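Local coordinates for similar to yteR (Bacilus subtilis) (Clostridium acetobutylicum, PDB 4WU0), which is a family GH105 glycoside hydrolase that probably removes unsaturated sugar residues from rhamnogalacturonan fragments produced during pectin breakdown, at residues Pro110-Asn115 / His125-Asp130; Ile160-Asn165 / Gly203-Ala208; Asp211-Leu216 / Lys221-Leu226. One frame throughout, in Å; residues are numbered along the deposited sequence.

Contacts 1, 2 and 3 follow one another along the chain, and all three are largely buried. Contact 2 lies nearest the chain's centre, its own centre about 11 Å from it against about 17 Å for the other two. It shares helix 199-215 with contact 3 and touches both neighbours: N165 meets E114 of contact 1, and I160 packs on L226 of contact 3. Contacts 1 and 3 remain about 10 Å apart at their nearest atoms. None has a direct hydrogen bond between its segments. Contact 1 joins methyl and methylene groups of a turn and a strand, contact 2 sets a tyrosine against a helix, and contact 3 adds a water bridge to aliphatic packing.

Contact 1 of 3, residues Pro110-Asn115 / His125-Asp130; sequences PRTKEN and HQIWLD
With OG1 placed between the backbone N and the carbonyl carbon (chi1 64°), the T112 CG2 methyl is left anti to the carbonyl carbon and meets I127, whose CG1 stands beside the backbone N (chi1 -59°) and carries CD1 forward in an extended chain. I127 lies nearly perpendicular to T112. T112 CG2 lies 4.0 Å from I127 CG1 and 4.2 Å from I127 CD1, and the same methyl packs near the carbonyl of H125, 4.3 Å from CG2 to H125 O. No hydrogen bond joins the segments; the T112 hydroxyl turns to its own loop, where OG1 accepts from V116 N and, weakly, from E114 N. This loop follows helix 93-108 of the six-hairpin alpha/alpha fold. Strand 126-128, which pairs antiparallel with strand 177-179, is followed by helix 129-146. Residues 112-115 form a type I beta turn closed by N115 N to T112 O at 2.9 Å. R111 ties down the end of the turn, its NH1 donating to N115 O at 2.9 Å from a position tilted 30° off the carbonyl plane, while NH2 forms a salt bridge with D154. On the strand, W128 NE1 donates to a lone pair of Q126 OE1 at 3.0 Å, in the plane of both groups, and the indole stacks with H119. I127 also packs on T162 of helix 152-166.

Contact 2 of 3, residues Ile160-Asn165 / Gly203-Ala208; sequences IITEKN and GWYVMA
Two helices of the six-hairpin alpha/alpha barrel, the fold of family 88 and its relatives, meet here where Y205 of helix 199-215 reaches T162 and E163 of helix 152-166. The backbones stay well apart, with the nearest CA atoms, those of E163 and Y205, separated by 9.4 Å, and the tyrosine spans the gap. Its CG lies opposite the backbone N across the CA–CB bond (chi1 -168°), which directs the ring toward helix 152-166. T162, on the facing helix, brings its CG2 methyl to 3.9 Å from Y205 CE1, and the two side chains run antiparallel alongside each other. The ring is met obliquely by this methyl and by the CB of E163. Beyond the ring, the phenolic oxygen rests against the start of the glutamate side chain, with Y205 OH 3.5 Å from E163 CB and 3.8 Å from E163 N. E163 then bends at its second torsion (chi2 -102°), and the carboxylate leads away from residues 203-208, leaving its methylene for the packing. No hydrogen bond joins the two segments. Both buried hydroxyls are nevertheless satisfied by helix 152-166: Y205 OH gives its proton to F159 O, so the tyrosine is tied to the facing helix just beyond the segment, and T162 OG1 bonds back to Q158 O one turn earlier. The same tyrosine packs on I229 and C233 of helix 223-240 and on L174 of a loop, while T162 also touches L132 of helix 129-146; the contact thus lies where helices 129-146, 152-166, 199-215 and 223-240 come together, with helix 264-279 packed against W204, V206 and M207 of helix 199-215.

Contact 3 of 3, residues Asp211-Leu216 / Lys221-Leu226; sequences DTIEVL and KDRNAL
R223 runs along L216 past I213, extended from CG to NE. Its CB is 4.1 Å from L216 CD1, and the next atom, CG, serves two partners: it too lies close to L216 CD1, and it is 4.2 Å from I213 CG2. Arginine and leucine lie side by side, pointing opposite ways. NE gives its N-H to a water at 2.8 Å that lies at the edge of the guanidinium, in its plane. This water in turn donates to I213 O at 2.6 Å and to L216 O at 2.7 Å, so three bonds grip it and it links the arginine to two backbone carbonyls. The NE end of the guanidinium lies obliquely to the I213 CG2 methyl, the two terminal nitrogens extend beyond it, and the side chain also touches Y282. The segments are the end of helix 199-215 and the start of helix 223-240, joined by a short loop in a six-hairpin alpha/alpha fold. The positive charge near carbonyls at the C-terminal end of the first helical region would probably be favourable. Apart from the arginine the packing is aliphatic. I213 CG1 stands beside its backbone N (chi1 -64°), which brings it 3.8 Å from L226 CB and lets CD1 reach the L226 carbonyl, I213 CD1 to L226 O also 3.8 Å. L226 CD2 finishes against T212 CG2 at 4.2 Å, while the T212 hydroxyl bonds to A208 O and to T137 of helix 129-146. L216 additionally packs on F152 and T156 of helix 152-166.

Contact 1 of 3, residues Pro110-Asn115 / His125-Asp130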
loop_
_atom_site.group_PDB
_atom_site.type_symbol
_atom_site.label_atom_id
_atom_site.label_comp_id
_atom_site.label_asym_id
_atom_site.label_seq_id
_atom_site.Cartn_x
_atom_site.Cartn_y
_atom_site.Cartn_z
ATOM N N PRO A 110 -14.839 -13.761 -3.146
ATOM C CA PRO A 110 -16.175 -13.170 -3.226
ATOM C C PRO A 110 -16.167 -11.702 -3.607
ATOM O O PRO A 110 -15.231 -10.972 -3.270
ATOM C CB PRO A 110 -16.754 -13.381 -1.813
ATOM C CG PRO A 110 -15.556 -13.556 -0.934
ATOM C CD PRO A 110 -14.539 -14.258 -1.795
ATOM N N ARG A 111 -17.223 -11.286 -4.295
ATOM C CA ARG A 111 -17.322 -9.933 -4.829
ATOM C C ARG A 111 -18.623 -9.251 -4.448
ATOM O O ARG A 111 -19.640 -9.911 -4.194
ATOM C CB ARG A 111 -17.212 -9.965 -6.344
ATOM C CG ARG A 111 -15.831 -10.330 -6.848
ATOM C CD ARG A 111 -15.888 -10.659 -8.300
ATOM N NE ARG A 111 -14.636 -11.145 -8.889
ATOM C CZ ARG A 111 -13.804 -10.420 -9.633
ATOM N NH1 ARG A 111 -14.024 -9.126 -9.850
ATOM N NH2 ARG A 111 -12.733 -10.999 -10.168
ATOM N N THR A 112 -18.583 -7.922 -4.423
ATOM C CA THR A 112 -19.774 -7.118 -4.173
ATOM C C THR A 112 -20.681 -7.149 -5.390
ATOM O O THR A 112 -20.337 -7.735 -6.429
ATOM C CB THR A 112 -19.422 -5.653 -3.920
ATOM O OG1 THR A 112 -18.847 -5.116 -5.116
ATOM C CG2 THR A 112 -18.435 -5.518 -2.778
ATOM N N LYS A 113 -21.842 -6.526 -5.270
ATOM C CA LYS A 113 -22.813 -6.514 -6.361
ATOM C C LYS A 113 -22.232 -5.858 -7.622
ATOM O O LYS A 113 -22.659 -6.155 -8.747
ATOM C CB LYS A 113 -24.110 -5.821 -5.921
ATOM C CG LYS A 113 -23.994 -4.318 -5.802
ATOM C CD LYS A 113 -25.306 -3.611 -5.379
ATOM C CE LYS A 113 -25.862 -4.100 -4.046
ATOM N NZ LYS A 113 -26.907 -3.171 -3.504
ATOM N N GLU A 114 -21.257 -4.973 -7.427
ATOM C CA GLU A 114 -20.565 -4.301 -8.532
ATOM C C GLU A 114 -19.204 -4.921 -8.855
ATOM O O GLU A 114 -18.342 -4.278 -9.470
ATOM C CB GLU A 114 -20.397 -2.823 -8.211
ATOM C CG GLU A 114 -21.705 -2.116 -7.970
ATOM C CD GLU A 114 -21.513 -0.721 -7.438
ATOM O OE1 GLU A 114 -20.975 -0.599 -6.312
ATOM O OE2 GLU A 114 -21.903 0.234 -8.149
ATOM N N ASN A 115 -19.014 -6.165 -8.430
ATOM C CA ASN A 115 -17.854 -6.971 -8.821
ATOM C C ASN A 115 -16.516 -6.542 -8.254
ATOM O O ASN A 115 -15.460 -6.844 -8.826
ATOM C CB ASN A 115 -17.785 -7.127 -10.353
ATOM C CG ASN A 115 -18.595 -8.309 -10.830
ATOM O OD1 ASN A 115 -18.439 -9.416 -10.316
ATOM N ND2 ASN A 115 -19.507 -8.073 -11.780
ATOM N N HIS A 125 -19.317 -8.041 1.949
ATOM C CA HIS A 125 -19.916 -6.856 1.335
ATOM C C HIS A 125 -19.093 -5.598 1.538
ATOM O O HIS A 125 -19.574 -4.515 1.232
ATOM C CB HIS A 125 -21.346 -6.611 1.845
ATOM C CG HIS A 125 -22.157 -7.858 1.991
ATOM N ND1 HIS A 125 -22.478 -8.666 0.924
ATOM C CD2 HIS A 125 -22.680 -8.453 3.085
ATOM C CE1 HIS A 125 -23.180 -9.702 1.353
ATOM N NE2 HIS A 125 -23.322 -9.591 2.659
ATOM N N GLN A 126 -17.859 -5.741 2.023
ATOM C CA GLN A 126 -17.043 -4.581 2.395
ATOM C C GLN A 126 -15.902 -4.323 1.424
ATOM O O GLN A 126 -15.194 -5.241 1.021
ATOM C CB GLN A 126 -16.476 -4.748 3.803
ATOM C CG GLN A 126 -17.554 -4.797 4.858
ATOM C CD GLN A 126 -17.039 -5.091 6.240
ATOM O OE1 GLN A 126 -15.938 -4.660 6.627
ATOM N NE2 GLN A 126 -17.826 -5.846 7.005
ATOM N N ILE A 127 -15.727 -3.054 1.065
ATOM C CA ILE A 127 -14.573 -2.612 0.306
ATOM C C ILE A 127 -13.762 -1.715 1.229
ATOM O O ILE A 127 -14.265 -0.697 1.687
ATOM C CB ILE A 127 -14.956 -1.793 -0.931
ATOM C CG1 ILE A 127 -15.845 -2.628 -1.865
ATOM C CG2 ILE A 127 -13.686 -1.319 -1.658
ATOM C CD1 ILE A 127 -16.488 -1.827 -2.986
ATOM N N TRP A 128 -12.519 -2.086 1.516
ATOM C CA TRP A 128 -11.595 -1.200 2.232
ATOM C C TRP A 128 -10.512 -0.739 1.264
ATOM O O TRP A 128 -10.062 -1.521 0.404
ATOM C CB TRP A 128 -10.887 -1.897 3.391
ATOM C CG TRP A 128 -11.718 -2.583 4.449
ATOM C CD1 TRP A 128 -13.035 -2.964 4.391
ATOM C CD2 TRP A 128 -11.234 -3.009 5.727
ATOM N NE1 TRP A 128 -13.391 -3.592 5.571
ATOM C CE2 TRP A 128 -12.301 -3.635 6.400
ATOM C CE3 TRP A 128 -9.994 -2.922 6.365
ATOM C CZ2 TRP A 128 -12.166 -4.166 7.681
ATOM C CZ3 TRP A 128 -9.865 -3.442 7.628
ATOM C CH2 TRP A 128 -10.938 -4.061 8.278
ATOM N N LEU A 129 -10.098 0.520 1.382
ATOM C CA LEU A 129 -9.103 1.057 0.448
ATOM C C LEU A 129 -7.847 0.188 0.432
ATOM O O LEU A 129 -7.243 -0.004 -0.640
ATOM C CB LEU A 129 -8.717 2.498 0.807
ATOM C CG LEU A 129 -9.766 3.592 0.597
ATOM C CD1 LEU A 129 -9.229 4.940 0.947
ATOM C CD2 LEU A 129 -10.265 3.563 -0.845
ATOM N N ASP A 130 -7.426 -0.296 1.605
ATOM C CA ASP A 130 -6.237 -1.133 1.709
ATOM C C ASP A 130 -6.235 -2.228 0.646
ATOM O O ASP A 130 -5.192 -2.536 0.079
ATOM C CB ASP A 130 -6.115 -1.849 3.085
ATOM C CG ASP A 130 -6.369 -0.960 4.287
ATOM O OD1 ASP A 130 -7.295 -0.153 4.268
ATOM O OD2 ASP A 130 -5.632 -1.105 5.293
#

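Contact 2 of 3, residues Ile160-Asn165 / Gly203-Ala208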
loop_
_atom_site.group_PDB
_atom_site.type_symbol
_atom_site.label_atom_id
_atom_site.label_comp_id
_atom_site.label_asym_id
_atom_site.label_seq_id
_atom_site.Cartn_x
_atom_site.Cartn_y
_atom_site.Cartn_z
ATOM N N ILE A 160 -12.454 2.061 -10.271
ATOM C CA ILE A 160 -13.470 3.051 -10.604
ATOM C C ILE A 160 -14.672 2.976 -9.657
ATOM O O ILE A 160 -15.179 3.990 -9.213
ATOM C CB ILE A 160 -13.898 2.884 -12.067
ATOM C CG1 ILE A 160 -12.760 3.346 -12.975
ATOM C CG2 ILE A 160 -15.163 3.671 -12.380
ATOM C CD1 ILE A 160 -12.875 2.914 -14.435
ATOM N N ILE A 161 -15.115 1.768 -9.367
ATOM C CA ILE A 161 -16.243 1.568 -8.461
ATOM C C ILE A 161 -15.847 1.976 -7.041
ATOM O O ILE A 161 -16.656 2.527 -6.303
ATOM C CB ILE A 161 -16.717 0.109 -8.493
ATOM C CG1 ILE A 161 -17.299 -0.242 -9.858
ATOM C CG2 ILE A 161 -17.749 -0.172 -7.387
ATOM C CD1 ILE A 161 -18.486 0.579 -10.275
ATOM N N THR A 162 -14.612 1.684 -6.655
ATOM C CA THR A 162 -14.161 2.069 -5.328
ATOM C C THR A 162 -14.203 3.586 -5.178
ATOM O O THR A 162 -14.680 4.107 -4.181
ATOM C CB THR A 162 -12.766 1.504 -5.038
ATOM O OG1 THR A 162 -12.855 0.077 -5.021
ATOM C CG2 THR A 162 -12.222 1.998 -3.710
ATOM N N GLU A 163 -13.715 4.318 -6.169
ATOM C CA GLU A 163 -13.779 5.758 -6.070
ATOM C C GLU A 163 -15.234 6.252 -6.045
ATOM O O GLU A 163 -15.561 7.154 -5.277
ATOM C CB GLU A 163 -13.010 6.410 -7.219
ATOM C CG GLU A 163 -12.879 7.907 -7.090
ATOM C CD GLU A 163 -13.846 8.698 -7.961
ATOM O OE1 GLU A 163 -14.834 8.128 -8.480
ATOM O OE2 GLU A 163 -13.615 9.914 -8.115
ATOM N N LYS A 164 -16.110 5.652 -6.851
ATOM C CA LYS A 164 -17.510 6.058 -6.885
ATOM C C LYS A 164 -18.158 5.924 -5.509
ATOM O O LYS A 164 -18.880 6.816 -5.059
ATOM C CB LYS A 164 -18.276 5.214 -7.903
ATOM C CG LYS A 164 -19.763 5.523 -7.966
ATOM C CD LYS A 164 -20.472 4.650 -8.986
ATOM C CE LYS A 164 -21.891 5.151 -9.223
ATOM N NZ LYS A 164 -22.899 4.533 -8.312
ATOM N N ASN A 165 -17.877 4.822 -4.827
ATOM C CA ASN A 165 -18.550 4.528 -3.569
ATOM C C ASN A 165 -17.888 5.142 -2.347
ATOM O O ASN A 165 -18.577 5.395 -1.357
ATOM C CB ASN A 165 -18.666 3.021 -3.342
ATOM C CG ASN A 165 -19.689 2.346 -4.267
ATOM O OD1 ASN A 165 -20.780 2.858 -4.499
ATOM N ND2 ASN A 165 -19.326 1.186 -4.784
ATOM N N GLY A 203 -3.124 6.409 1.452
ATOM C CA GLY A 203 -1.822 6.010 0.936
ATOM C C GLY A 203 -1.902 4.723 0.117
ATOM O O GLY A 203 -1.335 4.636 -0.964
ATOM N N TRP A 204 -2.600 3.711 0.627
ATOM C CA TRP A 204 -2.767 2.473 -0.120
ATOM C C TRP A 204 -3.383 2.741 -1.486
ATOM O O TRP A 204 -2.939 2.212 -2.498
ATOM C CB TRP A 204 -3.680 1.500 0.609
ATOM C CG TRP A 204 -3.123 0.849 1.887
ATOM C CD1 TRP A 204 -3.771 0.747 3.091
ATOM C CD2 TRP A 204 -1.862 0.177 2.068
ATOM N NE1 TRP A 204 -3.003 0.062 3.988
ATOM C CE2 TRP A 204 -1.822 -0.283 3.393
ATOM C CE3 TRP A 204 -0.763 -0.077 1.242
ATOM C CZ2 TRP A 204 -0.735 -0.964 3.915
ATOM C CZ3 TRP A 204 0.308 -0.767 1.766
ATOM C CH2 TRP A 204 0.312 -1.208 3.086
ATOM N N TYR A 205 -4.431 3.559 -1.500
ATOM C CA TYR A 205 -5.169 3.780 -2.733
ATOM C C TYR A 205 -4.323 4.540 -3.758
ATOM O O TYR A 205 -4.335 4.195 -4.947
ATOM C CB TYR A 205 -6.489 4.509 -2.472
ATOM C CG TYR A 205 -7.428 4.527 -3.654
ATOM C CD1 TYR A 205 -8.034 3.369 -4.110
ATOM C CD2 TYR A 205 -7.736 5.712 -4.292
ATOM C CE1 TYR A 205 -8.907 3.382 -5.208
ATOM C CE2 TYR A 205 -8.623 5.737 -5.363
ATOM C CZ TYR A 205 -9.190 4.572 -5.814
ATOM O OH TYR A 205 -10.031 4.595 -6.889
ATOM N N VAL A 206 -3.599 5.577 -3.331
ATOM C CA VAL A 206 -2.752 6.282 -4.304
ATOM C C VAL A 206 -1.556 5.455 -4.790
ATOM O O VAL A 206 -1.197 5.511 -5.969
ATOM C CB VAL A 206 -2.341 7.714 -3.870
ATOM C CG1 VAL A 206 -3.572 8.584 -3.745
ATOM C CG2 VAL A 206 -1.553 7.729 -2.584
ATOM N N MET A 207 -0.959 4.648 -3.918
ATOM C CA MET A 207 0.064 3.722 -4.388
ATOM C C MET A 207 -0.522 2.729 -5.376
ATOM O O MET A 207 0.102 2.425 -6.400
ATOM C CB MET A 207 0.692 2.931 -3.265
ATOM C CG MET A 207 1.837 2.140 -3.739
ATOM S SD MET A 207 2.636 1.372 -2.346
ATOM C CE MET A 207 2.998 2.825 -1.498
ATOM N N ALA A 208 -1.692 2.206 -5.044
ATOM C CA ALA A 208 -2.370 1.232 -5.892
ATOM C C ALA A 208 -2.618 1.806 -7.274
ATOM O O ALA A 208 -2.406 1.125 -8.278
ATOM C CB ALA A 208 -3.667 0.788 -5.265
#

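Contact 3 of 3, residues Asp211-Leu216 / Lys221-Leu226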
loop_
_atom_site.group_PDB
_atom_site.type_symbol
_atom_site.label_atom_id
_atom_site.label_comp_id
_atom_site.label_asym_id
_atom_site.label_seq_id
_atom_site.Cartn_x
_atom_site.Cartn_y
_atom_site.Cartn_z
ATOM N N ASP A 211 0.834 2.263 -9.179
ATOM C CA ASP A 211 1.436 0.994 -9.533
ATOM C C ASP A 211 0.596 0.228 -10.568
ATOM O O ASP A 211 1.140 -0.544 -11.376
ATOM C CB ASP A 211 1.622 0.130 -8.302
ATOM C CG ASP A 211 2.636 0.693 -7.308
ATOM O OD1 ASP A 211 3.386 1.646 -7.645
ATOM O OD2 ASP A 211 2.717 0.124 -6.184
ATOM N N THR A 212 -0.722 0.419 -10.541
ATOM C CA THR A 212 -1.585 -0.252 -11.509
ATOM C C THR A 212 -1.531 0.429 -12.881
ATOM O O THR A 212 -1.399 -0.226 -13.919
ATOM C CB THR A 212 -3.034 -0.317 -11.001
ATOM O OG1 THR A 212 -3.083 -1.193 -9.874
ATOM C CG2 THR A 212 -3.987 -0.838 -12.067
ATOM N N ILE A 213 -1.582 1.757 -12.885
ATOM C CA ILE A 213 -1.565 2.474 -14.142
ATOM C C ILE A 213 -0.278 2.124 -14.874
ATOM O O ILE A 213 -0.277 1.979 -16.100
ATOM C CB ILE A 213 -1.656 4.006 -13.932
ATOM C CG1 ILE A 213 -2.983 4.387 -13.288
ATOM C CG2 ILE A 213 -1.507 4.752 -15.261
ATOM C CD1 ILE A 213 -2.982 5.778 -12.646
ATOM N N GLU A 214 0.816 1.991 -14.118
ATOM C CA GLU A 214 2.128 1.711 -14.694
ATOM C C GLU A 214 2.142 0.453 -15.564
ATOM O O GLU A 214 2.840 0.410 -16.578
ATOM C CB GLU A 214 3.192 1.627 -13.580
ATOM C CG GLU A 214 4.611 1.428 -14.093
ATOM C CD GLU A 214 5.648 1.308 -12.977
ATOM O OE1 GLU A 214 5.324 0.760 -11.895
ATOM O OE2 GLU A 214 6.797 1.753 -13.195
ATOM N N VAL A 215 1.379 -0.575 -15.173
ATOM C CA VAL A 215 1.372 -1.831 -15.921
ATOM C C VAL A 215 0.222 -1.965 -16.924
ATOM O O VAL A 215 0.169 -2.941 -17.672
ATOM C CB VAL A 215 1.422 -3.075 -14.993
ATOM C CG1 VAL A 215 2.721 -3.090 -14.199
ATOM C CG2 VAL A 215 0.201 -3.134 -14.090
ATOM N N LEU A 216 -0.684 -0.982 -16.971
ATOM C CA LEU A 216 -1.749 -1.000 -17.977
ATOM C C LEU A 216 -1.244 -0.804 -19.406
ATOM O O LEU A 216 -0.315 -0.051 -19.647
ATOM C CB LEU A 216 -2.791 0.084 -17.698
ATOM C CG LEU A 216 -3.714 -0.054 -16.492
ATOM C CD1 LEU A 216 -4.652 1.147 -16.449
ATOM C CD2 LEU A 216 -4.504 -1.373 -16.556
ATOM N N LYS A 221 -8.788 1.316 -22.203
ATOM C CA LYS A 221 -9.939 2.212 -22.205
ATOM C C LYS A 221 -10.141 2.974 -20.886
ATOM O O LYS A 221 -10.737 4.059 -20.891
ATOM C CB LYS A 221 -11.219 1.444 -22.542
ATOM C CG LYS A 221 -11.570 0.401 -21.507
ATOM C CD LYS A 221 -12.776 -0.390 -21.948
ATOM C CE LYS A 221 -13.136 -1.438 -20.937
ATOM N NZ LYS A 221 -14.405 -2.074 -21.340
ATOM N N ASP A 222 -9.662 2.410 -19.776
ATOM C CA ASP A 222 -9.846 3.037 -18.449
ATOM C C ASP A 222 -8.583 3.703 -17.913
ATOM O O ASP A 222 -8.581 4.196 -16.792
ATOM C CB ASP A 222 -10.342 2.026 -17.401
ATOM C CG ASP A 222 -11.706 1.464 -17.731
ATOM O OD1 ASP A 222 -12.530 2.177 -18.349
ATOM O OD2 ASP A 222 -11.963 0.300 -17.376
ATOM N N ARG A 223 -7.514 3.729 -18.705
ATOM C CA ARG A 223 -6.256 4.308 -18.243
ATOM C C ARG A 223 -6.383 5.789 -17.877
ATOM O O ARG A 223 -5.935 6.195 -16.806
ATOM C CB ARG A 223 -5.173 4.099 -19.285
ATOM C CG ARG A 223 -3.771 4.440 -18.813
ATOM C CD ARG A 223 -2.757 4.019 -19.868
ATOM N NE ARG A 223 -1.392 4.383 -19.491
ATOM C CZ ARG A 223 -0.834 5.562 -19.773
ATOM N NH1 ARG A 223 -1.515 6.494 -20.433
ATOM N NH2 ARG A 223 0.410 5.810 -19.401
ATOM N N ASN A 224 -7.009 6.583 -18.735
ATOM C CA ASN A 224 -7.232 7.990 -18.419
ATOM C C ASN A 224 -8.102 8.197 -17.195
ATOM O O ASN A 224 -7.857 9.105 -16.407
ATOM C CB ASN A 224 -7.830 8.733 -19.609
ATOM C CG ASN A 224 -6.839 8.938 -20.707
ATOM O OD1 ASN A 224 -5.644 8.721 -20.519
ATOM N ND2 ASN A 224 -7.319 9.370 -21.870
ATOM N N ALA A 225 -9.124 7.372 -17.027
ATOM C CA ALA A 225 -9.963 7.468 -15.844
ATOM C C ALA A 225 -9.159 7.279 -14.556
ATOM O O ALA A 225 -9.338 8.019 -13.586
ATOM C CB ALA A 225 -11.106 6.458 -15.917
ATOM N N LEU A 226 -8.290 6.277 -14.521
ATOM C CA LEU A 226 -7.496 6.043 -13.320
ATOM C C LEU A 226 -6.505 7.181 -13.086
ATOM O O LEU A 226 -6.268 7.576 -11.949
ATOM C CB LEU A 226 -6.794 4.684 -13.349
ATOM C CG LEU A 226 -7.576 3.512 -12.757
ATOM C CD1 LEU A 226 -8.827 3.224 -13.556
ATOM C CD2 LEU A 226 -6.692 2.257 -12.667
HETATM O O HOH W 1 0.369 2.372 -18.637
#